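Local coordinates for protein inositol-1,4,5-trisphosphate 5-phosphatase 1 (Schizosaccharomyces pombe, PDB 1I9Y) that removes the 5-phosphate from soluble and lipid inositol phosphates, including phosphatidylinositol 4,5-bisphosphate, in a magnesium-dependent reaction that helps control membrane trafficking and signalling, at residues T172-R177 with Y234-K239; F205-Y210 with W281-L286. One frame throughout, in Å; residues are numbered along the deposited sequence.

Contact 1 of 2, residues T172-R177 with Y234-K239; sequences TNYDER and YDQLNK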
loop_
_atom_site.group_PDB
_atom_site.type_symbol
_atom_site.label_atom_id
_atom_site.label_comp_id
_atom_site.label_asym_id
_atom_site.label_seq_id
_atom_site.Cartn_x
_atom_site.Cartn_y
_atom_site.Cartn_z
ATOM N N THR A 172 -13.282 2.418 21.021
ATOM C CA THR A 172 -12.291 1.792 21.894
ATOM C C THR A 172 -11.803 0.401 21.464
ATOM O O THR A 172 -10.802 -0.094 21.975
ATOM C CB THR A 172 -12.870 1.598 23.274
ATOM O OG1 THR A 172 -14.033 0.775 23.140
ATOM C CG2 THR A 172 -13.254 2.955 23.902
ATOM N N ASN A 173 -12.494 -0.222 20.525
ATOM C CA ASN A 173 -12.099 -1.570 20.161
ATOM C C ASN A 173 -10.875 -1.761 19.317
ATOM O O ASN A 173 -10.915 -2.429 18.275
ATOM C CB ASN A 173 -13.289 -2.328 19.566
ATOM C CG ASN A 173 -13.827 -1.688 18.389
ATOM O OD1 ASN A 173 -13.922 -0.440 18.322
ATOM N ND2 ASN A 173 -14.227 -2.508 17.402
ATOM N N TYR A 174 -9.754 -1.202 19.751
ATOM C CA TYR A 174 -8.544 -1.430 18.986
ATOM C C TYR A 174 -8.088 -2.882 19.150
ATOM O O TYR A 174 -7.305 -3.363 18.316
ATOM C CB TYR A 174 -7.405 -0.444 19.330
ATOM C CG TYR A 174 -6.958 -0.442 20.756
ATOM C CD1 TYR A 174 -6.001 -1.369 21.209
ATOM C CD2 TYR A 174 -7.524 0.437 21.676
ATOM C CE1 TYR A 174 -5.623 -1.431 22.563
ATOM C CE2 TYR A 174 -7.164 0.395 23.041
ATOM C CZ TYR A 174 -6.231 -0.544 23.477
ATOM O OH TYR A 174 -6.021 -0.705 24.829
ATOM N N ASP A 175 -8.575 -3.601 20.168
ATOM C CA ASP A 175 -8.171 -5.017 20.286
ATOM C C ASP A 175 -8.707 -5.807 19.087
ATOM O O ASP A 175 -8.037 -6.661 18.540
ATOM C CB ASP A 175 -8.702 -5.693 21.554
ATOM C CG ASP A 175 -7.972 -5.234 22.806
ATOM O OD1 ASP A 175 -6.780 -4.866 22.689
ATOM O OD2 ASP A 175 -8.596 -5.263 23.902
ATOM N N GLU A 176 -9.922 -5.489 18.686
ATOM C CA GLU A 176 -10.521 -6.159 17.567
ATOM C C GLU A 176 -9.751 -5.797 16.302
ATOM O O GLU A 176 -9.552 -6.619 15.423
ATOM C CB GLU A 176 -11.993 -5.768 17.463
ATOM C CG GLU A 176 -12.588 -6.283 16.170
ATOM C CD GLU A 176 -14.133 -6.264 16.133
ATOM O OE1 GLU A 176 -14.773 -5.435 16.864
ATOM O OE2 GLU A 176 -14.663 -7.095 15.334
ATOM N N ARG A 177 -9.345 -4.544 16.199
ATOM C CA ARG A 177 -8.562 -4.074 15.063
ATOM C C ARG A 177 -7.253 -4.856 14.988
ATOM O O ARG A 177 -6.784 -5.261 13.925
ATOM C CB ARG A 177 -8.227 -2.592 15.254
ATOM C CG ARG A 177 -8.730 -1.714 14.188
ATOM C CD ARG A 177 -9.730 -0.647 14.579
ATOM N NE ARG A 177 -9.517 0.172 15.777
ATOM C CZ ARG A 177 -10.569 0.730 16.387
ATOM N NH1 ARG A 177 -10.453 1.483 17.486
ATOM N NH2 ARG A 177 -11.780 0.524 15.848
ATOM N N TYR A 234 -1.921 10.144 21.254
ATOM C CA TYR A 234 -3.074 9.376 21.638
ATOM C C TYR A 234 -3.630 8.497 20.537
ATOM O O TYR A 234 -4.700 7.867 20.700
ATOM C CB TYR A 234 -4.135 10.321 22.145
ATOM C CG TYR A 234 -3.688 10.874 23.493
ATOM C CD1 TYR A 234 -2.897 11.999 23.588
ATOM C CD2 TYR A 234 -4.012 10.198 24.652
ATOM C CE1 TYR A 234 -2.432 12.464 24.859
ATOM C CE2 TYR A 234 -3.568 10.621 25.874
ATOM C CZ TYR A 234 -2.791 11.747 25.982
ATOM O OH TYR A 234 -2.443 12.105 27.247
ATOM N N ASP A 235 -2.892 8.453 19.431
ATOM C CA ASP A 235 -3.336 7.652 18.286
ATOM C C ASP A 235 -3.196 6.167 18.587
ATOM O O ASP A 235 -2.092 5.684 18.957
ATOM C CB ASP A 235 -2.527 8.018 17.042
ATOM C CG ASP A 235 -2.816 7.074 15.868
ATOM O OD1 ASP A 235 -3.960 7.075 15.368
ATOM O OD2 ASP A 235 -1.902 6.320 15.462
ATOM N N GLN A 236 -4.300 5.435 18.446
ATOM C CA GLN A 236 -4.222 3.984 18.705
ATOM C C GLN A 236 -3.292 3.195 17.774
ATOM O O GLN A 236 -2.621 2.270 18.223
ATOM C CB GLN A 236 -5.599 3.344 18.642
ATOM C CG GLN A 236 -6.511 3.781 19.798
ATOM C CD GLN A 236 -7.922 3.448 19.459
ATOM O OE1 GLN A 236 -8.212 2.991 18.324
ATOM N NE2 GLN A 236 -8.831 3.672 20.400
ATOM N N LEU A 237 -3.277 3.487 16.470
ATOM C CA LEU A 237 -2.392 2.718 15.607
ATOM C C LEU A 237 -0.904 2.835 16.020
ATOM O O LEU A 237 -0.184 1.801 16.065
ATOM C CB LEU A 237 -2.535 3.136 14.140
ATOM C CG LEU A 237 -1.636 2.297 13.210
ATOM C CD1 LEU A 237 -1.960 0.746 13.371
ATOM C CD2 LEU A 237 -1.879 2.715 11.740
ATOM N N ASN A 238 -0.433 4.083 16.236
ATOM C CA ASN A 238 0.947 4.349 16.672
ATOM C C ASN A 238 1.240 3.525 17.952
ATOM O O ASN A 238 2.265 2.859 18.062
ATOM C CB ASN A 238 1.148 5.839 16.994
ATOM C CG ASN A 238 2.550 6.133 17.538
ATOM O OD1 ASN A 238 3.566 5.889 16.878
ATOM N ND2 ASN A 238 2.604 6.634 18.749
ATOM N N LYS A 239 0.322 3.573 18.892
ATOM C CA LYS A 239 0.508 2.855 20.154
ATOM C C LYS A 239 0.665 1.345 19.898
ATOM O O LYS A 239 1.585 0.731 20.424
ATOM C CB LYS A 239 -0.683 3.134 21.090
ATOM C CG LYS A 239 -0.545 2.574 22.535
ATOM C CD LYS A 239 -1.700 3.111 23.412
ATOM C CE LYS A 239 -1.748 2.521 24.828
ATOM N NZ LYS A 239 -3.178 2.144 25.217
#
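Thr172 meets Gln236 at the start of a contact between two helix N-termini, at the periphery of the DNase I-like catalytic domain. Helices 174-187 and 236-242 approach each other through their first turns, and the Gln236 side chain bridges the gap. At Thr172 the touch is slight, with CA 4.2 Å from Gln236 NE2. That amide nitrogen donates to the carbonyl of Tyr171, so the loop just before helix 174-187 holds the amide from one side. Asn173, at the N-cap position, makes no capping bond with its side chain; its ND2 donates to Glu176 OE1 at 3.0 Å and to Ala169 O. Tyr174 has CG between its backbone N and carbonyl carbon (chi1 59°), which turns the ring toward Gln236, the two side chains crossing at about a right angle. Tyr174 CB lies 3.7 Å from Gln236 OE1 and Tyr174 CD2 3.7 Å from Gln236 NE2, the ring and amide planes being inclined by 55°. Farther out, the Tyr174 hydroxyl oxygen comes within 4.0 Å of Lys239 NZ, a loose approach at the exposed end of the contact. Arg177, one turn on, bends at chi2 and chi3 and brings its guanidinium back to the helix start, where Asn173 O sits over the centre of one face. Its NH2 donates to the carbonyls of Ala168 and Gly170, and Tyr210 makes a cation-pi contact with it. The two NH2 bonds help hold the guanidinium, which lies nearly coplanar with the Gln236 amide. OE1 of that buried amide also accepts from the backbone N of Arg211. The bond across the contact runs from Arg177 NH1 to Gln236 OE1, 2.8 Å long with an N-H...O angle of 145°.

Contact 2 of 2, residues F205-Y210 with W281-L286; sequences FGDFNY and WTDRIL
Phe205 pairs with Ile285 where two segments, lying within the two conserved motifs of the inositol polyphosphate 5-phosphatases, run antiparallel at the edge of the five-stranded sheet, 283-288 being its outermost strand. Phe205 CB packs 3.6 Å from Ile285 CG1, while its ring leads away. At Gly206 the backbone takes angles at which a CB would press on the preceding carbonyl; here the chain turns a corner, yet still exchanges two backbone hydrogen bonds with Arg284. Asp207 extends CG opposite its backbone N (chi1 -178°), which lays its carboxylate alongside Thr282: Asp207 OD1 is 3.3 Å from Thr282 CB, and OD2 accepts from Asn33. Thr282 packs its methyl CG2 3.9 Å from Asn209 OD1; that oxygen accepts from Arg211 NH2. Phe208 has CG beside its backbone N (chi1 -62°), and Leu286 CD1 reaches the ring edge, 3.7 Å from Phe208 CE2, while Phe247 stacks on the ring. Thr282 O gathers weak bonds from the N-H groups of Phe208 and Asn209 and a firmer one from a water, whose O is 2.8 Å away and which also donates to Trp281 O. Arg284 folds back so that its NH2 meets a lone pair of Trp281 O at 2.9 Å, in the carbonyl plane. The buried charge of Arg284 is balanced by Glu252, which pairs with NE, and by a second carboxylate from the start of helix 236-242; with Trp281 O taking a further N-H, this probably helps to hold the start of the strand in place.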
loop_
_atom_site.group_PDB
_atom_site.type_symbol
_atom_site.label_atom_id
_atom_site.label_comp_id
_atom_site.label_asym_id
_atom_site.label_seq_id
_atom_site.Cartn_x
_atom_site.Cartn_y
_atom_site.Cartn_z
ATOM N N PHE A 205 -2.577 -0.547 3.397
ATOM C CA PHE A 205 -3.185 0.723 3.710
ATOM C C PHE A 205 -4.691 0.659 3.707
ATOM O O PHE A 205 -5.271 -0.354 3.343
ATOM C CB PHE A 205 -2.731 1.749 2.639
ATOM C CG PHE A 205 -3.247 1.439 1.241
ATOM C CD1 PHE A 205 -4.421 2.039 0.753
ATOM C CD2 PHE A 205 -2.569 0.548 0.423
ATOM C CE1 PHE A 205 -4.872 1.751 -0.538
ATOM C CE2 PHE A 205 -3.031 0.252 -0.873
ATOM C CZ PHE A 205 -4.170 0.851 -1.354
ATOM N N GLY A 206 -5.327 1.730 4.131
ATOM C CA GLY A 206 -6.786 1.780 4.058
ATOM C C GLY A 206 -7.431 2.385 5.269
ATOM O O GLY A 206 -6.820 3.192 5.936
ATOM N N ASP A 207 -8.666 2.005 5.559
ATOM C CA ASP A 207 -9.357 2.551 6.713
ATOM C C ASP A 207 -9.165 1.531 7.824
ATOM O O ASP A 207 -10.015 0.626 8.016
ATOM C CB ASP A 207 -10.849 2.731 6.433
ATOM C CG ASP A 207 -11.590 3.349 7.620
ATOM O OD1 ASP A 207 -11.019 3.467 8.740
ATOM O OD2 ASP A 207 -12.771 3.726 7.434
ATOM N N PHE A 208 -8.077 1.716 8.581
ATOM C CA PHE A 208 -7.747 0.775 9.653
ATOM C C PHE A 208 -8.595 1.051 10.855
ATOM O O PHE A 208 -8.622 0.274 11.775
ATOM C CB PHE A 208 -6.255 0.818 10.004
ATOM C CG PHE A 208 -5.341 0.432 8.882
ATOM C CD1 PHE A 208 -5.795 -0.323 7.793
ATOM C CD2 PHE A 208 -3.982 0.748 8.955
ATOM C CE1 PHE A 208 -4.916 -0.748 6.829
ATOM C CE2 PHE A 208 -3.101 0.328 8.002
ATOM C CZ PHE A 208 -3.573 -0.441 6.908
ATOM N N ASN A 209 -9.279 2.194 10.824
ATOM C CA ASN A 209 -10.199 2.581 11.855
ATOM C C ASN A 209 -9.649 2.855 13.238
ATOM O O ASN A 209 -10.426 3.028 14.153
ATOM C CB ASN A 209 -11.316 1.550 11.970
ATOM C CG ASN A 209 -12.673 2.070 11.490
ATOM O OD1 ASN A 209 -13.053 3.204 11.741
ATOM N ND2 ASN A 209 -13.419 1.193 10.796
ATOM N N TYR A 210 -8.337 2.872 13.404
ATOM C CA TYR A 210 -7.766 3.182 14.714
ATOM C C TYR A 210 -8.061 4.627 15.042
ATOM O O TYR A 210 -8.078 5.491 14.136
ATOM C CB TYR A 210 -6.278 2.988 14.716
ATOM C CG TYR A 210 -5.908 1.522 14.749
ATOM C CD1 TYR A 210 -5.751 0.817 13.575
ATOM C CD2 TYR A 210 -5.719 0.865 15.957
ATOM C CE1 TYR A 210 -5.400 -0.523 13.575
ATOM C CE2 TYR A 210 -5.383 -0.501 15.991
ATOM C CZ TYR A 210 -5.225 -1.185 14.789
ATOM O OH TYR A 210 -4.937 -2.525 14.783
ATOM N N TRP A 281 -7.312 9.623 12.859
ATOM C CA TRP A 281 -6.572 9.296 11.661
ATOM C C TRP A 281 -6.904 7.818 11.329
ATOM O O TRP A 281 -6.088 6.893 11.478
ATOM C CB TRP A 281 -5.062 9.456 11.826
ATOM C CG TRP A 281 -4.627 10.899 11.837
ATOM C CD1 TRP A 281 -4.570 11.785 10.788
ATOM C CD2 TRP A 281 -4.076 11.557 12.955
ATOM N NE1 TRP A 281 -3.972 12.996 11.214
ATOM C CE2 TRP A 281 -3.671 12.861 12.534
ATOM C CE3 TRP A 281 -3.881 11.171 14.291
ATOM C CZ2 TRP A 281 -3.072 13.761 13.419
ATOM C CZ3 TRP A 281 -3.283 12.082 15.160
ATOM C CH2 TRP A 281 -2.891 13.353 14.715
ATOM N N THR A 282 -8.118 7.603 10.849
ATOM C CA THR A 282 -8.583 6.241 10.495
ATOM C C THR A 282 -7.902 5.726 9.248
ATOM O O THR A 282 -7.705 4.533 9.088
ATOM C CB THR A 282 -10.090 6.284 10.170
ATOM O OG1 THR A 282 -10.306 7.416 9.320
ATOM C CG2 THR A 282 -10.915 6.501 11.411
ATOM N N ASP A 283 -7.564 6.648 8.351
ATOM C CA ASP A 283 -6.972 6.304 7.064
ATOM C C ASP A 283 -5.439 6.350 7.044
ATOM O O ASP A 283 -4.829 7.377 7.322
ATOM C CB ASP A 283 -7.543 7.273 6.039
ATOM C CG ASP A 283 -9.045 7.274 6.124
ATOM O OD1 ASP A 283 -9.589 6.260 5.666
ATOM O OD2 ASP A 283 -9.672 8.188 6.739
ATOM N N ARG A 284 -4.841 5.237 6.676
ATOM C CA ARG A 284 -3.399 5.160 6.701
ATOM C C ARG A 284 -2.685 4.337 5.685
ATOM O O ARG A 284 -3.256 3.411 5.073
ATOM C CB ARG A 284 -3.015 4.747 8.104
ATOM C CG ARG A 284 -2.950 6.135 8.753
ATOM C CD ARG A 284 -3.417 6.249 10.034
ATOM N NE ARG A 284 -2.214 6.324 10.825
ATOM C CZ ARG A 284 -2.276 6.321 12.135
ATOM N NH1 ARG A 284 -1.159 6.371 12.841
ATOM N NH2 ARG A 284 -3.480 6.279 12.681
ATOM N N ILE A 285 -1.434 4.699 5.462
ATOM C CA ILE A 285 -0.637 3.965 4.515
ATOM C C ILE A 285 0.664 3.642 5.204
ATOM O O ILE A 285 1.371 4.522 5.668
ATOM C CB ILE A 285 -0.400 4.813 3.245
ATOM C CG1 ILE A 285 -1.743 5.196 2.610
ATOM C CG2 ILE A 285 0.434 4.049 2.216
ATOM C CD1 ILE A 285 -1.582 6.326 1.503
ATOM N N LEU A 286 0.935 2.347 5.295
ATOM C CA LEU A 286 2.119 1.797 5.917
ATOM C C LEU A 286 2.921 1.006 4.892
ATOM O O LEU A 286 2.325 0.428 3.945
ATOM C CB LEU A 286 1.707 0.836 7.026
ATOM C CG LEU A 286 0.760 1.422 8.062
ATOM C CD1 LEU A 286 0.462 0.326 9.104
ATOM C CD2 LEU A 286 1.377 2.682 8.722
HETATM O O HOH W 1 -6.583 7.977 14.767
HETATM O O HOH W 2 -6.299 4.020 11.462
#

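Overall arrangement
From the N terminus the segments come in the order 172-177, 205-210, 234-239, 281-286, so the two contacts cross. Contact 1 closes a loop of 56 residues that includes strand 201-205 and the first segment of contact 2; contact 2 closes one of 70 residues that includes helix 236-242. Contact 1 joins two helix starts at the periphery, whereas contact 2 joins neighbouring strands 201-205 and 283-288 of the five-stranded sheet and the turn that follows 201-205. Their centres are 11 Å apart and they touch directly: Asp235 OD2 forms a 2.7 Å salt bridge with Arg284 NH1, and Arg177 packs on the backbone of Phe208 and Asn209.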